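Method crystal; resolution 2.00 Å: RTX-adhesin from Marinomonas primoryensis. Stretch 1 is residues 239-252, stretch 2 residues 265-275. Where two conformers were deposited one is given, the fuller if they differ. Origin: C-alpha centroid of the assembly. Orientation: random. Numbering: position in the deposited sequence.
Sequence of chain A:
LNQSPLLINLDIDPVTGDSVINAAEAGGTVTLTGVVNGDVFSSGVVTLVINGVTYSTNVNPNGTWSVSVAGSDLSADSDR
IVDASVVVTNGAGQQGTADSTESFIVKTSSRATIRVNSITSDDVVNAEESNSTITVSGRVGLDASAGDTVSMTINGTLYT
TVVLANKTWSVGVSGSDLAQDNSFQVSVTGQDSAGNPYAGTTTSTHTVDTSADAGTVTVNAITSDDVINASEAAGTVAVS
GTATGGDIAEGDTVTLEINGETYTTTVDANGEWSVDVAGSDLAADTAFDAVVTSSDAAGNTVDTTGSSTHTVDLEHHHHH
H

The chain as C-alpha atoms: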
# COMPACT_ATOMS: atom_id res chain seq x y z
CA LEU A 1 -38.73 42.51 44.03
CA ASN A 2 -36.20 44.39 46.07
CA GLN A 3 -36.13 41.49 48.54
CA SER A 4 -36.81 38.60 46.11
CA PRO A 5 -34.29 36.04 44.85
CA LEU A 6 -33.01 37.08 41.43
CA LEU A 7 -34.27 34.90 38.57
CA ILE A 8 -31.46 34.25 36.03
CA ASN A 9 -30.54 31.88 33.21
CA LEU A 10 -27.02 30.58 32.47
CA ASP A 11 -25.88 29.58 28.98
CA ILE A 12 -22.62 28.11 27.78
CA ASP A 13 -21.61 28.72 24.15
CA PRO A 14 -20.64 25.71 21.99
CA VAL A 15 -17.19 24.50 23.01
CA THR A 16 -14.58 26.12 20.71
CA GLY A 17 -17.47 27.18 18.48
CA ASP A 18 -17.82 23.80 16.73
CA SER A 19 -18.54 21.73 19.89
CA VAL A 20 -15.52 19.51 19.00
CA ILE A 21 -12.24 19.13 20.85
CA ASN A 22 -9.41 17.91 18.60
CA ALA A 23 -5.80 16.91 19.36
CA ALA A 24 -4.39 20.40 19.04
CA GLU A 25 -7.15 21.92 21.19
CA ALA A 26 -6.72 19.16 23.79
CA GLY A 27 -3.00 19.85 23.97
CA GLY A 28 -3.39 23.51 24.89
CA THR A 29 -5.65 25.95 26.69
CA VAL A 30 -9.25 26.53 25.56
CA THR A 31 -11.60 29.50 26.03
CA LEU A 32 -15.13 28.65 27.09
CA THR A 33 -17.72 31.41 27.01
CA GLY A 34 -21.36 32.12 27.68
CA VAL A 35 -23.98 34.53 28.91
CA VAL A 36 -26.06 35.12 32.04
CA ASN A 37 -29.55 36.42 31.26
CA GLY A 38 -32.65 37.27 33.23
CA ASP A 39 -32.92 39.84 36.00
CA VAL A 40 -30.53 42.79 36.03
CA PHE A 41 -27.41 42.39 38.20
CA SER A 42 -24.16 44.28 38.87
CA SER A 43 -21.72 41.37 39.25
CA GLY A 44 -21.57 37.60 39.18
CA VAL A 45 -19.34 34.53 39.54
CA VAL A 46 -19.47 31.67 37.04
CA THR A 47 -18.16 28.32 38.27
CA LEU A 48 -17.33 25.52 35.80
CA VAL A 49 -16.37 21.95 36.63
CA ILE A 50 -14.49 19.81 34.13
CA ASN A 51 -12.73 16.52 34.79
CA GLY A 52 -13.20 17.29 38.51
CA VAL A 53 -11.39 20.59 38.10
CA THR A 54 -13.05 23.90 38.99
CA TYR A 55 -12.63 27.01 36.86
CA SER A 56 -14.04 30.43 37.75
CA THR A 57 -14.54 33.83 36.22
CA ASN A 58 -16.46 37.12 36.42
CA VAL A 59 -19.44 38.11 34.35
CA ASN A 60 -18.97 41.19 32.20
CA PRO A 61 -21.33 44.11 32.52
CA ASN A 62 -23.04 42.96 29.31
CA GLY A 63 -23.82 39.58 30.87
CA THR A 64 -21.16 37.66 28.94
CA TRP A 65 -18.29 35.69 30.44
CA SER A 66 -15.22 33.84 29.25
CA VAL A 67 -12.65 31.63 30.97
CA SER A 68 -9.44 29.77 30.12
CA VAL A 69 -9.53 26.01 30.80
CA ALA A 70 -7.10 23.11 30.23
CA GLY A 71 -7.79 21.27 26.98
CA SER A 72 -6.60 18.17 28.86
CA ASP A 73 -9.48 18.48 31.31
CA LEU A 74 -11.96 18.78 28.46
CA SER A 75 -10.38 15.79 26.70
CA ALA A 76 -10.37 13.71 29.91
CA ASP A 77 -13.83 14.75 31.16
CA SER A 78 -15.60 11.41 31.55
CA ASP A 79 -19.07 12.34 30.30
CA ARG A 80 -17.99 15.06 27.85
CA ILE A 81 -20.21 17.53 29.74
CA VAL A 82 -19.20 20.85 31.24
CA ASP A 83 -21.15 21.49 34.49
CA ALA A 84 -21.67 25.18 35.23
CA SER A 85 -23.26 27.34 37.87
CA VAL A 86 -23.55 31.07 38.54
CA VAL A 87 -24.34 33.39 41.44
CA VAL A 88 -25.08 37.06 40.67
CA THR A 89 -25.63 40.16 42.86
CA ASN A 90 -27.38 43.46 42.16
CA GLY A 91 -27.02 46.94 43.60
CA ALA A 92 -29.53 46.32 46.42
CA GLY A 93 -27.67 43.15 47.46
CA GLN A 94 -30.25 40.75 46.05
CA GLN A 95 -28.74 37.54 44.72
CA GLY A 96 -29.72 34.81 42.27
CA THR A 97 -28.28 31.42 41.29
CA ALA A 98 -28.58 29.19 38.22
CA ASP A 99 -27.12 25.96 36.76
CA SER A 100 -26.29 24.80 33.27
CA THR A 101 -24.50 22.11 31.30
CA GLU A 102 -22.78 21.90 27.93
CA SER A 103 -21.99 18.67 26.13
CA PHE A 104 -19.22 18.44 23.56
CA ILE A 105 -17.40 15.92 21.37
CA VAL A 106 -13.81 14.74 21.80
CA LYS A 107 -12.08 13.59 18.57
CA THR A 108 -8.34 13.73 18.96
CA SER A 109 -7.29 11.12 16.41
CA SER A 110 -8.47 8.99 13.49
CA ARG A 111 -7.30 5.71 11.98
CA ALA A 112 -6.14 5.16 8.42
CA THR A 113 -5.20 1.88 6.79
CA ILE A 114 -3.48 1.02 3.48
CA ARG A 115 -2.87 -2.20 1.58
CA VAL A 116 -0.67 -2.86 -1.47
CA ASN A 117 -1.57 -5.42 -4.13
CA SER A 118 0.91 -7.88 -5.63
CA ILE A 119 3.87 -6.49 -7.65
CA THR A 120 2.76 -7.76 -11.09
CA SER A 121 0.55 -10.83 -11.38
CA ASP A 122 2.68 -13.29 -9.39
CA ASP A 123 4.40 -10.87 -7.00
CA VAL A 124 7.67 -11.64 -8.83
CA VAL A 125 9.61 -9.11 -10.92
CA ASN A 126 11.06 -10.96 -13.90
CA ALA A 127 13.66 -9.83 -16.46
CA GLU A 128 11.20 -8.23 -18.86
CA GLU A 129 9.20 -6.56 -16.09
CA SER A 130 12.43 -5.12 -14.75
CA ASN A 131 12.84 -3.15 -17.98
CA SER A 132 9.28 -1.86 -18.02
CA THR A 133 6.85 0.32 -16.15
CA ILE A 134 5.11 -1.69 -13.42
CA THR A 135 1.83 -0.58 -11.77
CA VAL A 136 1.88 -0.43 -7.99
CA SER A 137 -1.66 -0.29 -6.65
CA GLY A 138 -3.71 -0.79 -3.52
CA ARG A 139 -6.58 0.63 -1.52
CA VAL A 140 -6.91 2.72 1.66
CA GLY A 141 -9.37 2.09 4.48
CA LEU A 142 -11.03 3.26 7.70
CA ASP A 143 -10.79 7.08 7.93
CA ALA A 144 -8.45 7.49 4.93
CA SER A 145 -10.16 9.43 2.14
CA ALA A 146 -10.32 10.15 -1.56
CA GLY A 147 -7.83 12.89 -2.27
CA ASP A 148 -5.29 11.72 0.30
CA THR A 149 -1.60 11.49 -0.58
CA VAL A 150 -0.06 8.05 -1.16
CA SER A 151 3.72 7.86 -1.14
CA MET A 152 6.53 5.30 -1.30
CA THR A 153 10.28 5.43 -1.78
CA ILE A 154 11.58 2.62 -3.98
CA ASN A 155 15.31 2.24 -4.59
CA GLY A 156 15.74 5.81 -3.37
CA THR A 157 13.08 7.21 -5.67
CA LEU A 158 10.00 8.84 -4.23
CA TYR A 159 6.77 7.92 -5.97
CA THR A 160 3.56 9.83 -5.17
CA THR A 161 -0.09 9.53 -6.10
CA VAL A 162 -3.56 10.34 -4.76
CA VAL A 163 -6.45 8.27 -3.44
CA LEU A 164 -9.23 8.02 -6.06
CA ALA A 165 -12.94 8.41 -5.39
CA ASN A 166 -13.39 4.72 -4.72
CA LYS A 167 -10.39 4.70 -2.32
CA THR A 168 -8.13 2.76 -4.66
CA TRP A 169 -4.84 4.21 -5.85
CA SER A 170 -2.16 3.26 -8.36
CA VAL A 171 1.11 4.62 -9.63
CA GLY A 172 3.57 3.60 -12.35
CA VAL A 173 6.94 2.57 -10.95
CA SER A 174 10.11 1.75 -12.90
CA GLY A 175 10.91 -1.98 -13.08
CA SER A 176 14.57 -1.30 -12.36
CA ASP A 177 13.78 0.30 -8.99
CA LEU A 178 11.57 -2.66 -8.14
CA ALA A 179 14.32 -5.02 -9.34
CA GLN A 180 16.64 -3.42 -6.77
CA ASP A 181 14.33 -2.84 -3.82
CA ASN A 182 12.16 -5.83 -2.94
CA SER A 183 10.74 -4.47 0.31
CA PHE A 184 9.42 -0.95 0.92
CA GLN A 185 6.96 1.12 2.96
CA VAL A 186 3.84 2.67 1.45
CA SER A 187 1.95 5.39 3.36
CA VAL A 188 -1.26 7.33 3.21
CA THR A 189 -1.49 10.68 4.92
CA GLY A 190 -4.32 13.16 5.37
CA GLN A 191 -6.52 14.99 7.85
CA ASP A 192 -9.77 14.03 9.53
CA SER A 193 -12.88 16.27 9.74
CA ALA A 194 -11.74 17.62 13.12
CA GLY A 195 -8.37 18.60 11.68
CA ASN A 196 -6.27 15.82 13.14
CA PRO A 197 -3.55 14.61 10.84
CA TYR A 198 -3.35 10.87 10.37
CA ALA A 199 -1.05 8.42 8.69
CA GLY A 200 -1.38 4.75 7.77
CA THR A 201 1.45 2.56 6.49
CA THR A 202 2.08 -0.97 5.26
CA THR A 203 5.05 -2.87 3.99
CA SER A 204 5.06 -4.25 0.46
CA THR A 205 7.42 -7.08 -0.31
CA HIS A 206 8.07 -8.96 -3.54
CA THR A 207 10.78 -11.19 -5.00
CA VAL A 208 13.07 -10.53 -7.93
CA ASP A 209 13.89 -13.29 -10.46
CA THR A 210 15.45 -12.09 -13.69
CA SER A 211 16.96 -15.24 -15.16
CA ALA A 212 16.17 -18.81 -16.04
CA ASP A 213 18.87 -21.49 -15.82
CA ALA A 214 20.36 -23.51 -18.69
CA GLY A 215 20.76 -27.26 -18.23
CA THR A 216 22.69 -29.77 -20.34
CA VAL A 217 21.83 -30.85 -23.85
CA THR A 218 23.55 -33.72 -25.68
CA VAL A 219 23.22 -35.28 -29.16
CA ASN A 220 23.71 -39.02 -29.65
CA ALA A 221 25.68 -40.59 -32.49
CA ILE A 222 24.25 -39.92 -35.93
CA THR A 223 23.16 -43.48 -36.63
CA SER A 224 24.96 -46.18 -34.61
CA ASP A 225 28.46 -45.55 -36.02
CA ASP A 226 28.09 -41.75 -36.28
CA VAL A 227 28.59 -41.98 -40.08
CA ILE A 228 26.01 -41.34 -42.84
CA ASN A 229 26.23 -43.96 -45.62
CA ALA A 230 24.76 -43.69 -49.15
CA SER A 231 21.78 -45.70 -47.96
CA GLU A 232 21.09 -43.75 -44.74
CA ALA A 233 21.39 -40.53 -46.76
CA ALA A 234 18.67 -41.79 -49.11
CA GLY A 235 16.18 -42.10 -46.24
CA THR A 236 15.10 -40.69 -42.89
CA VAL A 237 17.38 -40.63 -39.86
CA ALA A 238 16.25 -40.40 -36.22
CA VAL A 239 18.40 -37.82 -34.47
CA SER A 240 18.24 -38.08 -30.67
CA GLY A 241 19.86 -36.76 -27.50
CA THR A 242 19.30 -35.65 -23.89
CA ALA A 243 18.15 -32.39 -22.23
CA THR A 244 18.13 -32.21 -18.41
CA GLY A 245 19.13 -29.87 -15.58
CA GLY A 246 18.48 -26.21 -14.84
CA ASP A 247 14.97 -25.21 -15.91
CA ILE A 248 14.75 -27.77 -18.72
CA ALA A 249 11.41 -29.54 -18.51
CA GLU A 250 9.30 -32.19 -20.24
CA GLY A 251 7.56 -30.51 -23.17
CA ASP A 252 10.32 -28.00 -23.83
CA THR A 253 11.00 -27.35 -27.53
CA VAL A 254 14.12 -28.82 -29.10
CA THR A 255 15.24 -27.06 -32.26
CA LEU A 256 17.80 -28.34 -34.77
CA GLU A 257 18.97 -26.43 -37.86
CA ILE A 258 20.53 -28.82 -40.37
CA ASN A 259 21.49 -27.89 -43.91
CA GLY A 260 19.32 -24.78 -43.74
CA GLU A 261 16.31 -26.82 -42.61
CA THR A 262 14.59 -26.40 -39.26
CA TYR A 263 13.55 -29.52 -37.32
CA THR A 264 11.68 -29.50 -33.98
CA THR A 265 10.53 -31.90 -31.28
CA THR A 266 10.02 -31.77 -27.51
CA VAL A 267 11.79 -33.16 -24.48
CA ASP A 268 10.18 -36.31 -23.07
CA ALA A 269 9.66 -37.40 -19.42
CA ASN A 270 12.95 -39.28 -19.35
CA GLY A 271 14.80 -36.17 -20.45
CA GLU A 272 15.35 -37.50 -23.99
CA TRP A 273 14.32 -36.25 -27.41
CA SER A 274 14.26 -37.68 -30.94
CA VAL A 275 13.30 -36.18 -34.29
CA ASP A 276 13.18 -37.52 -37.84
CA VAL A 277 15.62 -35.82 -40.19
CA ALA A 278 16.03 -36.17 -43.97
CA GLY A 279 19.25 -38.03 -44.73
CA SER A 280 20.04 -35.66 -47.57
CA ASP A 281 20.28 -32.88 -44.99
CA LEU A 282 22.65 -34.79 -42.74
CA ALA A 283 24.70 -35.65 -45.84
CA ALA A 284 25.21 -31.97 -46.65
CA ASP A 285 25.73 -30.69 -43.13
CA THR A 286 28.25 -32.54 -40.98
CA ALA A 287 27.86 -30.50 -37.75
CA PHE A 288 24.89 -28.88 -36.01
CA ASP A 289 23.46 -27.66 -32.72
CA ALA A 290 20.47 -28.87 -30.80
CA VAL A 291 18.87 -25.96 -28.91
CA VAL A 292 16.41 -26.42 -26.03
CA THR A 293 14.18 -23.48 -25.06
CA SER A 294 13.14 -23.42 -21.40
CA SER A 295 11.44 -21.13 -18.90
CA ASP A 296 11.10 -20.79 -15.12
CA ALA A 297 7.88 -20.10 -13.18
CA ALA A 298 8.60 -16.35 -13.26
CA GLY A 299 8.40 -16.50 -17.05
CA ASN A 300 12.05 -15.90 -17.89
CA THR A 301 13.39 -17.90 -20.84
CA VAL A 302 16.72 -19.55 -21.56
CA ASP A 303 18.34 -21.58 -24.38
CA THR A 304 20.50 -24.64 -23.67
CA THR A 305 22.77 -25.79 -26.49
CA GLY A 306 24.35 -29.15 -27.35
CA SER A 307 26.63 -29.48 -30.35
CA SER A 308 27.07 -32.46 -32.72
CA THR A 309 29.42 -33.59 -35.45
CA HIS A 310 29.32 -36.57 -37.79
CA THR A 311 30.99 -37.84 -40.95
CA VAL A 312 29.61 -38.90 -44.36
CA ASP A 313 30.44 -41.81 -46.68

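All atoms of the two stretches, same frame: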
# COMPACT_ATOMS: atom_id res chain seq x y z
N VAL A 239 17.41 -38.49 -35.29
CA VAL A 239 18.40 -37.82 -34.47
C VAL A 239 17.87 -37.64 -33.05
O VAL A 239 16.77 -37.13 -32.85
CB VAL A 239 18.78 -36.46 -35.08
CG1 VAL A 239 19.79 -35.74 -34.20
CG2 VAL A 239 19.32 -36.66 -36.52
N SER A 240 18.67 -38.06 -32.06
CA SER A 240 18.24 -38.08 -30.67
C SER A 240 19.34 -37.57 -29.74
O SER A 240 20.51 -37.47 -30.15
CB SER A 240 17.79 -39.49 -30.26
OG SER A 240 18.89 -40.37 -30.22
N GLY A 241 18.94 -37.24 -28.51
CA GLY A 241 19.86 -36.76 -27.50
C GLY A 241 19.18 -36.62 -26.14
O GLY A 241 18.12 -37.21 -25.92
N THR A 242 19.84 -35.92 -25.22
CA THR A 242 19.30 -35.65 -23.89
C THR A 242 19.18 -34.13 -23.64
O THR A 242 19.71 -33.31 -24.41
CB THR A 242 20.17 -36.29 -22.78
OG1 THR A 242 21.43 -35.62 -22.70
CG2 THR A 242 20.43 -37.78 -23.08
N ALA A 243 18.43 -33.79 -22.60
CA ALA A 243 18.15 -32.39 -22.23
C ALA A 243 17.61 -32.48 -20.81
O ALA A 243 16.49 -32.92 -20.62
CB ALA A 243 17.14 -31.76 -23.16
N THR A 244 18.46 -32.17 -19.83
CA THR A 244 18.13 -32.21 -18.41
C THR A 244 18.87 -31.10 -17.68
O THR A 244 19.80 -30.53 -18.21
CB THR A 244 18.53 -33.55 -17.75
OG1 THR A 244 19.95 -33.69 -17.84
CG2 THR A 244 17.89 -34.73 -18.46
N GLY A 245 18.48 -30.86 -16.43
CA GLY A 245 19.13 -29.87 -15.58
C GLY A 245 18.55 -28.47 -15.70
O GLY A 245 17.77 -28.18 -16.61
N GLY A 246 18.95 -27.59 -14.79
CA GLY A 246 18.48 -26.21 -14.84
C GLY A 246 16.96 -26.17 -14.89
O GLY A 246 16.29 -26.92 -14.17
N ASP A 247 16.41 -25.32 -15.75
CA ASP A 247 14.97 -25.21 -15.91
C ASP A 247 14.42 -26.03 -17.07
O ASP A 247 13.25 -25.87 -17.45
CB ASP A 247 14.59 -23.75 -16.11
CG ASP A 247 14.69 -22.97 -14.83
OD1 ASP A 247 14.29 -23.52 -13.77
OD2 ASP A 247 15.24 -21.87 -14.88
N ILE A 248 15.24 -26.91 -17.64
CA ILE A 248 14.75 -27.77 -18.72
C ILE A 248 13.62 -28.66 -18.20
O ILE A 248 13.72 -29.23 -17.11
CB ILE A 248 15.89 -28.64 -19.34
CG1 ILE A 248 16.94 -27.76 -20.02
CG2 ILE A 248 15.31 -29.65 -20.33
CD1 ILE A 248 18.15 -28.53 -20.59
N ALA A 249 12.55 -28.78 -18.98
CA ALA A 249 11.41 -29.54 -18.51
C ALA A 249 10.78 -30.35 -19.64
O ALA A 249 10.89 -29.97 -20.80
CB ALA A 249 10.38 -28.61 -17.90
N GLU A 250 10.13 -31.45 -19.29
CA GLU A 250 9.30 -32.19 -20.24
C GLU A 250 8.41 -31.24 -21.03
O GLU A 250 7.77 -30.38 -20.45
CB GLU A 250 8.42 -33.22 -19.53
CG GLU A 250 7.61 -34.09 -20.49
CD GLU A 250 6.68 -35.04 -19.78
OE1 GLU A 250 6.69 -35.05 -18.53
OE2 GLU A 250 5.97 -35.81 -20.47
N GLY A 251 8.36 -31.40 -22.35
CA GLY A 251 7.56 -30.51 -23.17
C GLY A 251 8.31 -29.34 -23.78
O GLY A 251 7.81 -28.69 -24.70
N ASP A 252 9.51 -29.06 -23.26
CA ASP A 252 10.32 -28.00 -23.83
C ASP A 252 10.61 -28.26 -25.31
O ASP A 252 10.79 -29.41 -25.73
CB ASP A 252 11.63 -27.86 -23.06
CG ASP A 252 11.47 -27.03 -21.78
OD1 ASP A 252 10.35 -26.56 -21.51
OD2 ASP A 252 12.49 -26.87 -21.05
N THR A 265 11.17 -30.86 -32.06
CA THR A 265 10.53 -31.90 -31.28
C THR A 265 10.47 -31.34 -29.86
O THR A 265 10.78 -30.16 -29.63
CB THR A 265 11.30 -33.27 -31.35
OG1 THR A 265 10.52 -34.30 -30.72
CG2 THR A 265 12.66 -33.19 -30.65
N THR A 266 10.07 -32.18 -28.90
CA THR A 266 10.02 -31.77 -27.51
C THR A 266 10.74 -32.78 -26.64
O THR A 266 10.98 -33.93 -27.04
CB THR A 266 8.56 -31.62 -27.02
OG1 THR A 266 7.89 -32.87 -27.17
CG2 THR A 266 7.83 -30.57 -27.84
N VAL A 267 11.12 -32.32 -25.45
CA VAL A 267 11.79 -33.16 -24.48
C VAL A 267 10.76 -34.11 -23.88
O VAL A 267 9.65 -33.67 -23.54
CB VAL A 267 12.44 -32.31 -23.36
CG1 VAL A 267 13.16 -33.20 -22.34
CG2 VAL A 267 13.41 -31.31 -23.95
N ASP A 268 11.12 -35.38 -23.69
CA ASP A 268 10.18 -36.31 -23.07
C ASP A 268 10.44 -36.41 -21.57
O ASP A 268 11.32 -35.73 -21.05
CB ASP A 268 10.20 -37.69 -23.75
CG ASP A 268 11.52 -38.47 -23.55
OD1 ASP A 268 12.27 -38.26 -22.58
OD2 ASP A 268 11.79 -39.33 -24.42
N ALA A 269 9.67 -37.28 -20.89
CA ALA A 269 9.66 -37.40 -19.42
C ALA A 269 10.93 -38.04 -18.87
O ALA A 269 11.24 -37.92 -17.68
CB ALA A 269 8.44 -38.19 -18.98
N ASN A 270 11.66 -38.75 -19.74
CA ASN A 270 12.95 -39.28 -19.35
C ASN A 270 14.09 -38.30 -19.51
O ASN A 270 15.23 -38.63 -19.18
CB ASN A 270 13.27 -40.57 -20.12
CG ASN A 270 14.19 -41.48 -19.34
OD1 ASN A 270 13.98 -41.70 -18.15
ND2 ASN A 270 15.22 -42.01 -20.01
N GLY A 271 13.79 -37.12 -20.04
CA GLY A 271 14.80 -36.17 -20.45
C GLY A 271 15.50 -36.49 -21.78
O GLY A 271 16.63 -36.06 -22.01
N GLU A 272 14.81 -37.21 -22.66
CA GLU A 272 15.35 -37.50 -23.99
C GLU A 272 14.51 -36.83 -25.08
O GLU A 272 13.39 -36.33 -24.83
CB GLU A 272 15.42 -39.01 -24.24
CG GLU A 272 16.39 -39.75 -23.32
CD GLU A 272 16.39 -41.26 -23.54
OE1 GLU A 272 16.91 -41.72 -24.58
OE2 GLU A 272 15.87 -42.00 -22.68
N TRP A 273 15.05 -36.78 -26.28
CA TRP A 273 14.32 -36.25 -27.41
C TRP A 273 14.78 -36.98 -28.66
O TRP A 273 15.93 -37.44 -28.72
CB TRP A 273 14.51 -34.74 -27.53
CG TRP A 273 15.95 -34.34 -27.58
CD1 TRP A 273 16.73 -33.92 -26.53
CD2 TRP A 273 16.79 -34.28 -28.73
NE1 TRP A 273 18.00 -33.64 -26.96
CE2 TRP A 273 18.07 -33.85 -28.33
CE3 TRP A 273 16.59 -34.57 -30.10
CZ2 TRP A 273 19.15 -33.70 -29.20
CZ3 TRP A 273 17.67 -34.42 -30.98
CH2 TRP A 273 18.92 -33.97 -30.52
N SER A 274 13.89 -37.12 -29.63
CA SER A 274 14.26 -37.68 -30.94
C SER A 274 13.43 -36.96 -32.01
O SER A 274 12.29 -36.56 -31.76
CB SER A 274 14.04 -39.20 -30.99
OG SER A 274 14.47 -39.72 -32.24
N VAL A 275 14.02 -36.77 -33.18
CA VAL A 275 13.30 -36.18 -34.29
C VAL A 275 13.77 -36.77 -35.61
O VAL A 275 14.95 -37.10 -35.77
CB VAL A 275 13.44 -34.63 -34.29
CG1 VAL A 275 14.90 -34.21 -34.39
CG2 VAL A 275 12.60 -34.00 -35.38
O HOH W 1 18.32 -40.32 -26.15
O HOH W 2 7.16 -37.99 -22.61

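Strand 239-244 runs antiparallel to strand 272-275 (166° between their directions), and a second junction joins the loop around Gly 251 to residues 266-267. In the strand pair, Val 239 and Val 275 exchange two backbone bonds (Val 239 N to Val 275 O, 2.9 Å; Val 275 N to Val 239 O, 2.8 Å). Gly 241 and Trp 273 do the same, and Ala 243 N to Gly 271 O (3.0 Å) extends the ladder into the turn. At the second junction Gly 251 N donates to Val 267 O and Val 267 N to Asp 252 O, both 2.9 Å.

With chi1 p (54°) and chi2 -96°, the Trp 273 indole lies back across the neighbouring strand, its face over Gly 241, whose CA sits 3.9 Å from the centroid of the five-membered ring. A CB on Gly 241 would come 2.5 Å from Trp 273 CZ2, so the absent side chain makes room for the ring. The same pose brings Trp 273 NE1 to Thr 242 O (3.1 Å), a weak hydrogen bond at the ring edge, and sets Trp 273 CZ3 4.1 Å from Val 239 CG1.

Val 267, chi1 t, points toward stretch 1; its CG2 lies 3.8 Å from Ala 243 CB and 4.4 Å from Ile 248 CG2, and Ala 243 CB also reaches Trp 273 CD1 (4.0 Å).

Asp 268, chi1 p, turns its carboxylate back over its type I turn, where OD1 accepts from Glu 272 N (2.7 Å). Gly 271 closes that turn at positive phi; a CB there would strike Thr 244 CG2 at 2.6 Å. Asp 252, chi1 m, similarly braces its own turn, OD2 accepting from Ala 249 N (2.8 Å). Extended Glu 250 (chi1 and chi2 t) lays OE1 3.6 Å from Ala 269 CB.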